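Lmo0325 protein (Listeria monocytogenes EGD-e, PDB 4RYK) probably binds DNA as a transcriptional regulator of the Rgg type, pairing a helix-turn-helix domain with a helical repeat domain. Local coordinates at residues F67-Y71 with R72-S76; G97-A100 with L101-I105; Q112-V115 with R116-I119; E260-V263 with E264-Y267. One frame throughout, in Å; residues are numbered along the deposited sequence.

In the fold
The four contacts follow one another, without interlocking, along a chain of helices that has no strands. Contact 1 ends helix 64-71, the last helix before the connection from the N-terminal helix-turn-helix region to helix 82-91. Contact 2 lies on helix 95-108 and contact 3 at the start of the next helix, 113-132; their centres are about 12 Å apart, and Leu102 and Ile105 of the one pack on Lys117 of the other. Contact 4 starts helix 263-279 far away, its centre about 48 Å from that of contact 1 and on the opposite side of the chain's centre. Contacts 1 and 3 both reach the second subunit, so the ends of helices 64-71 and 113-132 lie at the subunit interface, consistent with a part in dimerisation.

Contact 1 (F67-Y71 with R72-S76); sequences FFFIY and RDFSS
This is a helix C-terminal turn, where helix 64-71 of the helix-turn-helix region runs out into the connection toward helix 82-91. Arg72 N still makes a helical bond to Phe68 O (2.9 Å), but Arg72 itself leaves helical angles, and Asp73 and Phe74 follow with positive phi. The turn is finished by two weak bonds, from Asp73 N to Ile70 O and from Phe74 N to Phe69 O. Aromatic residues suit this end because the reversing chain folds back on them. Phe74 CA sits over a face of the Phe69 ring, 3.8 Å from its centroid, while the Phe74 ring crosses that ring with the planes at 86° and lays its own face over Ile70 CA. Phe69 CG stands anti to its nitrogen (chi1 -179°), placing the ring against the backbone of Phe74 and Ser75; its other neighbours include Tyr196 of the second subunit, whose ring stacks on it. The guanidinium of Arg72 lies with one face over Phe68 CD1, the planes 48° apart, and its charge is met by a salt bridge to Glu54 of the second subunit. Beside Phe74, Ile70 runs in the same direction, its CG2 methyl 3.8 Å from Phe74 CZ.

Contact 2 (G97-A100 with L101-I105); sequences GMQA and LLDKI
Gln99 reaches along the helix surface over the side chain of Asp103, one turn on, and gives its NE2 to Asp103 OD1 at 2.8 Å. The acceptor lies in the plane of the Gln99 amide, yet the nitrogen approaches from above the carboxylate, 38° out of its plane, and the two flat groups are 47° apart. A bend at chi2 (66°) makes this possible: CG leaves anti to the backbone nitrogen, and the chain then folds so that the amide comes back toward the next turn. The longer amide and the shorter carboxylate match the i to i+4 spacing of helix 95-108, within the Rgg C-terminal region, whose sequence family is grouped with the TPR-like folds. Under the pair, Asp103 N bonds to Gln99 O (2.8 Å), so side chain and backbone join the same two residues. Leu101 N to Gly97 O and Lys104 N to Ala100 O continue the helical pattern. Near the helix start Gly97 N is bonded to Asp94 OD1. Selenomethionine Met98 and Leu101 face helix 82-91, with Met98 also meeting helix 113-132. Leu102, apolar and buried, packs on His121 of that latter helix and brings CD2 to 4.0 Å from Gln99 NE2.

Contact 3 (Q112-V115 with R116-I119); sequences QSEV and RKAI
Lys117 turns back over the first turn of its helix because its chain, with CG beside the backbone nitrogen (chi1 -69°), bends at chi3 (-76°) and again at chi4. Ser113 places OG between its own nitrogen and carbonyl carbon (chi1 53°), and the ammonium comes to it: Lys117 NZ lies 3.5 Å from Ser113 OG, a weak hydrogen bond. The stronger partner of that hydroxyl is the carbonyl of Thr110, just before the helix. Glu114, bent at chi2, also crosses the lysine obliquely; its OE1 is 3.8 Å from Lys117 NZ, a long salt bridge, and is nearer to Lys117 CE at 3.5 Å. A long aliphatic chain suits Lys117, whose CG packs on helix 95-108 while its end meets polar atoms. The backbone beneath is regular, with Lys117 N bonded to Ser113 O at 2.8 Å. Val115 and Ile119, branched and apolar, touch loosely through CG1 and CD1 and face helices 143-153 and 161-170; extended Arg116 makes salt bridges to Asp80 and Glu162. The start of helix 113-132 is thus packed among helices 82-91, 95-108, 143-153 and 161-170, consistent with the TPR-like, all-helical C-terminal region of Rgg-type regulators.

Contact 4 (E260-V263 with E264-Y267); sequences EGEV and EKGY
Two flat groups flank Lys265: the carboxylate of Glu262, whose OE2 its ammonium meets nearly in line with the C-O bond, and the indole of Trp257 on helix 243-259, which makes a cation-pi contact with the lysine and also touches Glu262. Glu262 and Lys265 run side by side in the same direction. Lys265 NZ and Glu262 OE2 are 3.2 Å apart in a salt bridge, and Lys265 CD comes almost as near to OE2, at 3.3 Å. The two chains are shaped differently to meet. Glu262 bends at chi2 (-98°), whereas Lys265 stays extended beyond CG. Behind these side chains the backbone turns from one helix into the next. Gly261, with a positive phi that favours glycine, is the C-prime residue of a Schellman motif closing helix 243-259, and Glu262, at the N-cap of helix 263-279, is the centre of an inverse gamma turn. Gly266 N bonds to Glu262 O at 2.8 Å, and glycine leaves this buried position without a side chain. Tyr267 N bonds to Val263 O, also at 2.8 Å, while its CB lies 3.2 Å from the same oxygen. The carboxylate of Glu262 is thus spent on Lys265 and not on capping; a negative charge near the helix start is probably favourable, and it is probably partly balanced by the lysine, at a surface site where solvent would weaken the attraction.

Contact 1 (F67-Y71 with R72-S76)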
loop_
_atom_site.group_PDB
_atom_site.type_symbol
_atom_site.label_atom_id
_atom_site.label_comp_id
_atom_site.label_asym_id
_atom_site.label_seq_id
_atom_site.Cartn_x
_atom_site.Cartn_y
_atom_site.Cartn_z
ATOM N N PHE A 67 -1.672 0.107 13.809
ATOM C CA PHE A 67 -1.282 0.506 15.140
ATOM C C PHE A 67 0.009 1.326 15.056
ATOM O O PHE A 67 0.110 2.385 15.705
ATOM C CB PHE A 67 -1.109 -0.707 16.075
ATOM C CG PHE A 67 -0.517 -0.350 17.414
ATOM C CD1 PHE A 67 0.860 -0.321 17.593
ATOM C CD2 PHE A 67 -1.340 -0.019 18.484
ATOM C CE1 PHE A 67 1.421 0.053 18.799
ATOM C CE2 PHE A 67 -0.773 0.366 19.704
ATOM C CZ PHE A 67 0.598 0.382 19.852
ATOM N N PHE A 68 0.996 0.842 14.262
ATOM C CA PHE A 68 2.243 1.555 14.212
ATOM C C PHE A 68 2.144 2.876 13.501
ATOM O O PHE A 68 2.859 3.819 13.841
ATOM C CB PHE A 68 3.432 0.717 13.653
ATOM C CG PHE A 68 4.100 -0.057 14.715
ATOM C CD1 PHE A 68 5.089 0.521 15.486
ATOM C CD2 PHE A 68 3.646 -1.311 15.050
ATOM C CE1 PHE A 68 5.687 -0.171 16.535
ATOM C CE2 PHE A 68 4.209 -2.000 16.118
ATOM C CZ PHE A 68 5.232 -1.424 16.855
ATOM N N PHE A 69 1.259 2.952 12.527
ATOM C CA PHE A 69 1.002 4.219 11.911
ATOM C C PHE A 69 0.519 5.231 12.948
ATOM O O PHE A 69 0.983 6.335 12.959
ATOM C CB PHE A 69 -0.006 4.067 10.777
ATOM C CG PHE A 69 -0.312 5.369 10.075
ATOM C CD1 PHE A 69 0.629 5.951 9.227
ATOM C CD2 PHE A 69 -1.506 6.041 10.323
ATOM C CE1 PHE A 69 0.366 7.157 8.612
ATOM C CE2 PHE A 69 -1.763 7.248 9.714
ATOM C CZ PHE A 69 -0.845 7.787 8.852
ATOM N N ILE A 70 -0.453 4.852 13.776
ATOM C CA ILE A 70 -0.973 5.698 14.869
ATOM C C ILE A 70 0.132 6.003 15.863
ATOM O O ILE A 70 0.357 7.141 16.221
ATOM C CB ILE A 70 -2.130 5.014 15.599
ATOM C CG1 ILE A 70 -3.260 4.761 14.627
ATOM C CG2 ILE A 70 -2.639 5.931 16.753
ATOM C CD1 ILE A 70 -4.354 3.829 15.135
ATOM N N TYR A 71 0.882 4.974 16.212
ATOM C CA TYR A 71 1.930 5.044 17.231
ATOM C C TYR A 71 3.038 5.969 16.890
ATOM O O TYR A 71 3.551 6.598 17.766
ATOM C CB TYR A 71 2.537 3.669 17.451
ATOM C CG TYR A 71 3.466 3.617 18.612
ATOM C CD1 TYR A 71 2.967 3.836 19.898
ATOM C CD2 TYR A 71 4.843 3.384 18.453
ATOM C CE1 TYR A 71 3.785 3.793 20.983
ATOM C CE2 TYR A 71 5.690 3.326 19.554
ATOM C CZ TYR A 71 5.135 3.541 20.814
ATOM O OH TYR A 71 5.861 3.509 21.964
ATOM N N ARG A 72 3.413 6.056 15.613
ATOM C CA ARG A 72 4.403 7.058 15.186
ATOM C C ARG A 72 3.746 8.419 14.922
ATOM O O ARG A 72 4.228 9.187 14.098
ATOM C CB ARG A 72 5.122 6.609 13.940
ATOM C CG ARG A 72 5.603 5.192 14.074
ATOM C CD ARG A 72 6.896 4.935 13.368
ATOM N NE ARG A 72 7.403 3.589 13.650
ATOM C CZ ARG A 72 7.907 3.171 14.826
ATOM N NH1 ARG A 72 7.957 3.964 15.907
ATOM N NH2 ARG A 72 8.335 1.918 14.937
ATOM N N ASP A 73 2.643 8.699 15.598
ATOM C CA ASP A 73 1.909 9.936 15.436
ATOM C C ASP A 73 1.565 10.226 13.960
ATOM O O ASP A 73 1.880 11.276 13.392
ATOM C CB ASP A 73 2.671 11.072 16.113
ATOM C CG ASP A 73 1.846 12.308 16.224
ATOM O OD1 ASP A 73 0.609 12.174 16.096
ATOM O OD2 ASP A 73 2.421 13.407 16.426
ATOM N N PHE A 74 0.941 9.228 13.342
ATOM C CA PHE A 74 0.314 9.305 11.996
ATOM C C PHE A 74 1.232 9.788 10.896
ATOM O O PHE A 74 0.807 10.573 10.045
ATOM C CB PHE A 74 -0.974 10.163 12.002
ATOM C CG PHE A 74 -2.013 9.706 12.977
ATOM C CD1 PHE A 74 -2.011 10.180 14.298
ATOM C CD2 PHE A 74 -3.037 8.825 12.579
ATOM C CE1 PHE A 74 -2.989 9.758 15.189
ATOM C CE2 PHE A 74 -4.029 8.435 13.460
ATOM C CZ PHE A 74 -4.004 8.902 14.769
ATOM N N SER A 75 2.470 9.311 10.876
ATOM C CA SER A 75 3.411 9.776 9.867
ATOM C C SER A 75 3.935 8.609 9.020
ATOM O O SER A 75 3.431 8.365 7.929
ATOM C CB SER A 75 4.551 10.572 10.511
ATOM O OG SER A 75 5.600 9.715 10.927
ATOM N N SER A 76 4.937 7.880 9.486
ATOM C CA SER A 76 5.496 6.844 8.627
ATOM C C SER A 76 4.859 5.467 8.898
ATOM O O SER A 76 4.216 5.229 9.947
ATOM C CB SER A 76 7.043 6.805 8.662
ATOM O OG SER A 76 7.548 6.554 9.957
#

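Contact 2 (G97-A100 with L101-I105)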
loop_
_atom_site.group_PDB
_atom_site.type_symbol
_atom_site.label_atom_id
_atom_site.label_comp_id
_atom_site.label_asym_id
_atom_site.label_seq_id
_atom_site.Cartn_x
_atom_site.Cartn_y
_atom_site.Cartn_z
ATOM N N GLY A 97 22.464 17.536 2.773
ATOM C CA GLY A 97 21.585 16.631 3.537
ATOM C C GLY A 97 22.056 15.158 3.553
ATOM O O GLY A 97 21.976 14.466 4.570
HETATM N N MSE A 98 22.576 14.683 2.433
HETATM C CA MSE A 98 23.091 13.318 2.395
HETATM C C MSE A 98 24.250 13.169 3.302
HETATM O O MSE A 98 24.410 12.124 3.949
HETATM C CB MSE A 98 23.637 12.966 1.040
HETATM C CG MSE A 98 22.536 13.148 0.041
HETATM SE SE MSE A 98 22.942 11.906 -1.392
HETATM C CE MSE A 98 21.598 12.611 -2.605
ATOM N N GLN A 99 25.125 14.182 3.337
ATOM C CA GLN A 99 26.298 14.090 4.201
ATOM C C GLN A 99 25.869 14.006 5.679
ATOM O O GLN A 99 26.459 13.262 6.465
ATOM C CB GLN A 99 27.218 15.283 3.986
ATOM C CG GLN A 99 28.437 15.325 4.888
ATOM C CD GLN A 99 29.385 14.182 4.599
ATOM O OE1 GLN A 99 29.850 13.999 3.472
ATOM N NE2 GLN A 99 29.664 13.395 5.623
ATOM N N ALA A 100 24.831 14.744 6.034
ATOM C CA ALA A 100 24.262 14.677 7.398
ATOM C C ALA A 100 23.637 13.310 7.680
ATOM O O ALA A 100 23.831 12.706 8.743
ATOM C CB ALA A 100 23.214 15.784 7.574
ATOM N N LEU A 101 22.890 12.794 6.717
ATOM C CA LEU A 101 22.406 11.437 6.870
ATOM C C LEU A 101 23.574 10.459 7.042
ATOM O O LEU A 101 23.518 9.552 7.874
ATOM C CB LEU A 101 21.544 11.054 5.699
ATOM C CG LEU A 101 20.954 9.659 5.780
ATOM C CD1 LEU A 101 20.047 9.538 6.985
ATOM C CD2 LEU A 101 20.181 9.351 4.530
ATOM N N LEU A 102 24.643 10.655 6.288
ATOM C CA LEU A 102 25.814 9.796 6.417
ATOM C C LEU A 102 26.464 9.905 7.785
ATOM O O LEU A 102 26.765 8.895 8.390
ATOM C CB LEU A 102 26.825 10.113 5.340
ATOM C CG LEU A 102 28.152 9.371 5.348
ATOM C CD1 LEU A 102 27.933 7.864 5.361
ATOM C CD2 LEU A 102 28.921 9.794 4.109
ATOM N N ASP A 103 26.668 11.123 8.272
ATOM C CA ASP A 103 27.191 11.347 9.636
ATOM C C ASP A 103 26.349 10.664 10.713
ATOM O O ASP A 103 26.890 10.057 11.635
ATOM C CB ASP A 103 27.269 12.845 9.963
ATOM C CG ASP A 103 28.300 13.621 9.079
ATOM O OD1 ASP A 103 29.143 13.046 8.358
ATOM O OD2 ASP A 103 28.276 14.857 9.102
ATOM N N LYS A 104 25.032 10.765 10.604
ATOM C CA LYS A 104 24.160 10.148 11.602
ATOM C C LYS A 104 24.340 8.639 11.657
ATOM O O LYS A 104 24.689 8.103 12.698
ATOM C CB LYS A 104 22.696 10.488 11.330
ATOM C CG LYS A 104 21.695 9.676 12.153
ATOM C CD LYS A 104 20.353 10.378 12.319
ATOM C CE LYS A 104 19.609 10.554 11.004
ATOM N NZ LYS A 104 18.850 9.329 10.622
ATOM N N ILE A 105 24.134 7.953 10.534
ATOM C CA ILE A 105 24.223 6.494 10.522
ATOM C C ILE A 105 25.627 6.004 10.858
ATOM O O ILE A 105 25.814 4.898 11.341
ATOM C CB ILE A 105 23.731 5.852 9.191
ATOM C CG1 ILE A 105 24.689 6.080 8.052
ATOM C CG2 ILE A 105 22.368 6.386 8.768
ATOM C CD1 ILE A 105 24.114 5.590 6.753
#

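Contact 3 (Q112-V115 with R116-I119)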
loop_
_atom_site.group_PDB
_atom_site.type_symbol
_atom_site.label_atom_id
_atom_site.label_comp_id
_atom_site.label_asym_id
_atom_site.label_seq_id
_atom_site.Cartn_x
_atom_site.Cartn_y
_atom_site.Cartn_z
ATOM N N GLN A 112 26.888 -3.699 9.444
ATOM C CA GLN A 112 26.144 -3.925 8.186
ATOM C C GLN A 112 25.550 -2.639 7.568
ATOM O O GLN A 112 24.974 -2.678 6.470
ATOM C CB GLN A 112 25.016 -4.958 8.396
ATOM C CG GLN A 112 23.940 -4.597 9.440
ATOM C CD GLN A 112 24.265 -5.103 10.854
ATOM O OE1 GLN A 112 25.390 -4.937 11.340
ATOM N NE2 GLN A 112 23.285 -5.704 11.521
ATOM N N SER A 113 25.691 -1.505 8.258
ATOM C CA SER A 113 25.321 -0.247 7.668
ATOM C C SER A 113 26.375 0.105 6.596
ATOM O O SER A 113 26.223 1.115 5.892
ATOM C CB SER A 113 25.167 0.813 8.757
ATOM O OG SER A 113 26.314 0.894 9.586
ATOM N N GLU A 114 27.406 -0.758 6.430
ATOM C CA GLU A 114 28.452 -0.557 5.409
ATOM C C GLU A 114 27.881 -0.346 4.016
ATOM O O GLU A 114 28.315 0.558 3.273
ATOM C CB GLU A 114 29.453 -1.718 5.343
ATOM C CG GLU A 114 30.586 -1.714 6.361
ATOM C CD GLU A 114 31.369 -0.411 6.422
ATOM O OE1 GLU A 114 31.334 0.228 7.505
ATOM O OE2 GLU A 114 32.015 -0.027 5.405
ATOM N N VAL A 115 26.898 -1.143 3.642
ATOM C CA VAL A 115 26.346 -1.024 2.283
ATOM C C VAL A 115 25.567 0.250 2.149
ATOM O O VAL A 115 25.696 0.939 1.169
ATOM C CB VAL A 115 25.447 -2.184 1.917
ATOM C CG1 VAL A 115 24.976 -2.074 0.485
ATOM C CG2 VAL A 115 26.253 -3.407 2.030
ATOM N N ARG A 116 24.775 0.588 3.152
ATOM C CA ARG A 116 24.015 1.840 3.081
ATOM C C ARG A 116 24.939 3.013 3.049
ATOM O O ARG A 116 24.724 3.965 2.280
ATOM C CB ARG A 116 23.035 1.936 4.235
ATOM C CG ARG A 116 21.862 0.994 4.037
ATOM C CD ARG A 116 20.871 1.103 5.178
ATOM N NE ARG A 116 19.642 0.308 5.013
ATOM C CZ ARG A 116 18.597 0.451 5.823
ATOM N NH1 ARG A 116 18.649 1.333 6.818
ATOM N NH2 ARG A 116 17.511 -0.291 5.673
ATOM N N LYS A 117 25.984 2.962 3.852
ATOM C CA LYS A 117 26.998 4.043 3.817
ATOM C C LYS A 117 27.685 4.136 2.483
ATOM O O LYS A 117 27.916 5.232 1.985
ATOM C CB LYS A 117 28.030 3.861 4.900
ATOM C CG LYS A 117 27.424 4.090 6.267
ATOM C CD LYS A 117 28.469 4.173 7.361
ATOM C CE LYS A 117 29.022 2.826 7.746
ATOM N NZ LYS A 117 29.195 2.793 9.232
ATOM N N ALA A 118 27.974 2.987 1.878
ATOM C CA ALA A 118 28.628 3.007 0.563
ATOM C C ALA A 118 27.710 3.661 -0.460
ATOM O O ALA A 118 28.132 4.425 -1.321
ATOM C CB ALA A 118 29.035 1.594 0.143
ATOM N N ILE A 119 26.417 3.399 -0.352
ATOM C CA ILE A 119 25.474 3.993 -1.304
ATOM C C ILE A 119 25.480 5.512 -1.197
ATOM O O ILE A 119 25.575 6.247 -2.191
ATOM C CB ILE A 119 24.062 3.382 -1.130
ATOM C CG1 ILE A 119 24.035 2.008 -1.824
ATOM C CG2 ILE A 119 22.985 4.255 -1.750
ATOM C CD1 ILE A 119 22.909 1.154 -1.348
#

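Contact 4 (E260-V263 with E264-Y267)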
loop_
_atom_site.group_PDB
_atom_site.type_symbol
_atom_site.label_atom_id
_atom_site.label_comp_id
_atom_site.label_asym_id
_atom_site.label_seq_id
_atom_site.Cartn_x
_atom_site.Cartn_y
_atom_site.Cartn_z
ATOM N N GLU A 260 10.532 -1.518 -33.013
ATOM C CA GLU A 260 10.318 -2.730 -33.777
ATOM C C GLU A 260 9.700 -2.408 -35.130
ATOM O O GLU A 260 9.031 -3.256 -35.699
ATOM C CB GLU A 260 9.425 -3.695 -33.002
ATOM C CG GLU A 260 10.128 -4.324 -31.811
ATOM C CD GLU A 260 9.181 -5.071 -30.882
ATOM O OE1 GLU A 260 7.948 -4.819 -30.903
ATOM O OE2 GLU A 260 9.679 -5.913 -30.107
ATOM N N GLY A 261 9.882 -1.178 -35.614
ATOM C CA GLY A 261 9.221 -0.717 -36.838
ATOM C C GLY A 261 7.711 -0.486 -36.838
ATOM O O GLY A 261 7.136 -0.201 -37.882
ATOM N N GLU A 262 7.043 -0.572 -35.701
ATOM C CA GLU A 262 5.607 -0.377 -35.644
ATOM C C GLU A 262 5.376 1.066 -35.195
ATOM O O GLU A 262 4.775 1.332 -34.119
ATOM C CB GLU A 262 5.049 -1.328 -34.606
ATOM C CG GLU A 262 4.847 -2.741 -35.083
ATOM C CD GLU A 262 3.404 -2.925 -35.470
ATOM O OE1 GLU A 262 3.023 -2.392 -36.537
ATOM O OE2 GLU A 262 2.652 -3.548 -34.678
ATOM N N VAL A 263 5.874 1.997 -35.996
ATOM C CA VAL A 263 6.138 3.353 -35.546
ATOM C C VAL A 263 4.929 4.167 -35.221
ATOM O O VAL A 263 4.904 4.860 -34.204
ATOM C CB VAL A 263 6.868 4.192 -36.581
ATOM C CG1 VAL A 263 6.914 5.650 -36.121
ATOM C CG2 VAL A 263 8.257 3.643 -36.802
ATOM N N GLU A 264 3.937 4.153 -36.085
ATOM C CA GLU A 264 2.813 5.038 -35.821
ATOM C C GLU A 264 1.955 4.517 -34.679
ATOM O O GLU A 264 1.370 5.300 -33.935
ATOM C CB GLU A 264 1.983 5.290 -37.084
ATOM C CG GLU A 264 2.782 5.989 -38.192
ATOM C CD GLU A 264 3.220 7.417 -37.853
ATOM O OE1 GLU A 264 2.485 8.088 -37.087
ATOM O OE2 GLU A 264 4.280 7.876 -38.372
ATOM N N LYS A 265 1.877 3.192 -34.569
ATOM C CA LYS A 265 1.148 2.513 -33.501
ATOM C C LYS A 265 1.867 2.780 -32.172
ATOM O O LYS A 265 1.244 3.076 -31.173
ATOM C CB LYS A 265 1.147 1.017 -33.812
ATOM C CG LYS A 265 0.356 0.122 -32.888
ATOM C CD LYS A 265 0.744 -1.326 -33.144
ATOM C CE LYS A 265 -0.246 -2.289 -32.507
ATOM N NZ LYS A 265 0.228 -3.694 -32.624
ATOM N N GLY A 266 3.194 2.669 -32.194
ATOM C CA GLY A 266 4.026 2.940 -31.017
ATOM C C GLY A 266 3.931 4.387 -30.574
ATOM O O GLY A 266 3.703 4.695 -29.401
ATOM N N TYR A 267 4.065 5.291 -31.520
ATOM C CA TYR A 267 3.977 6.697 -31.220
ATOM C C TYR A 267 2.623 7.094 -30.641
ATOM O O TYR A 267 2.588 7.825 -29.670
ATOM C CB TYR A 267 4.220 7.489 -32.470
ATOM C CG TYR A 267 4.209 8.964 -32.273
ATOM C CD1 TYR A 267 5.208 9.593 -31.547
ATOM C CD2 TYR A 267 3.222 9.745 -32.856
ATOM C CE1 TYR A 267 5.204 10.969 -31.381
ATOM C CE2 TYR A 267 3.213 11.120 -32.704
ATOM C CZ TYR A 267 4.200 11.719 -31.972
ATOM O OH TYR A 267 4.171 13.067 -31.819
#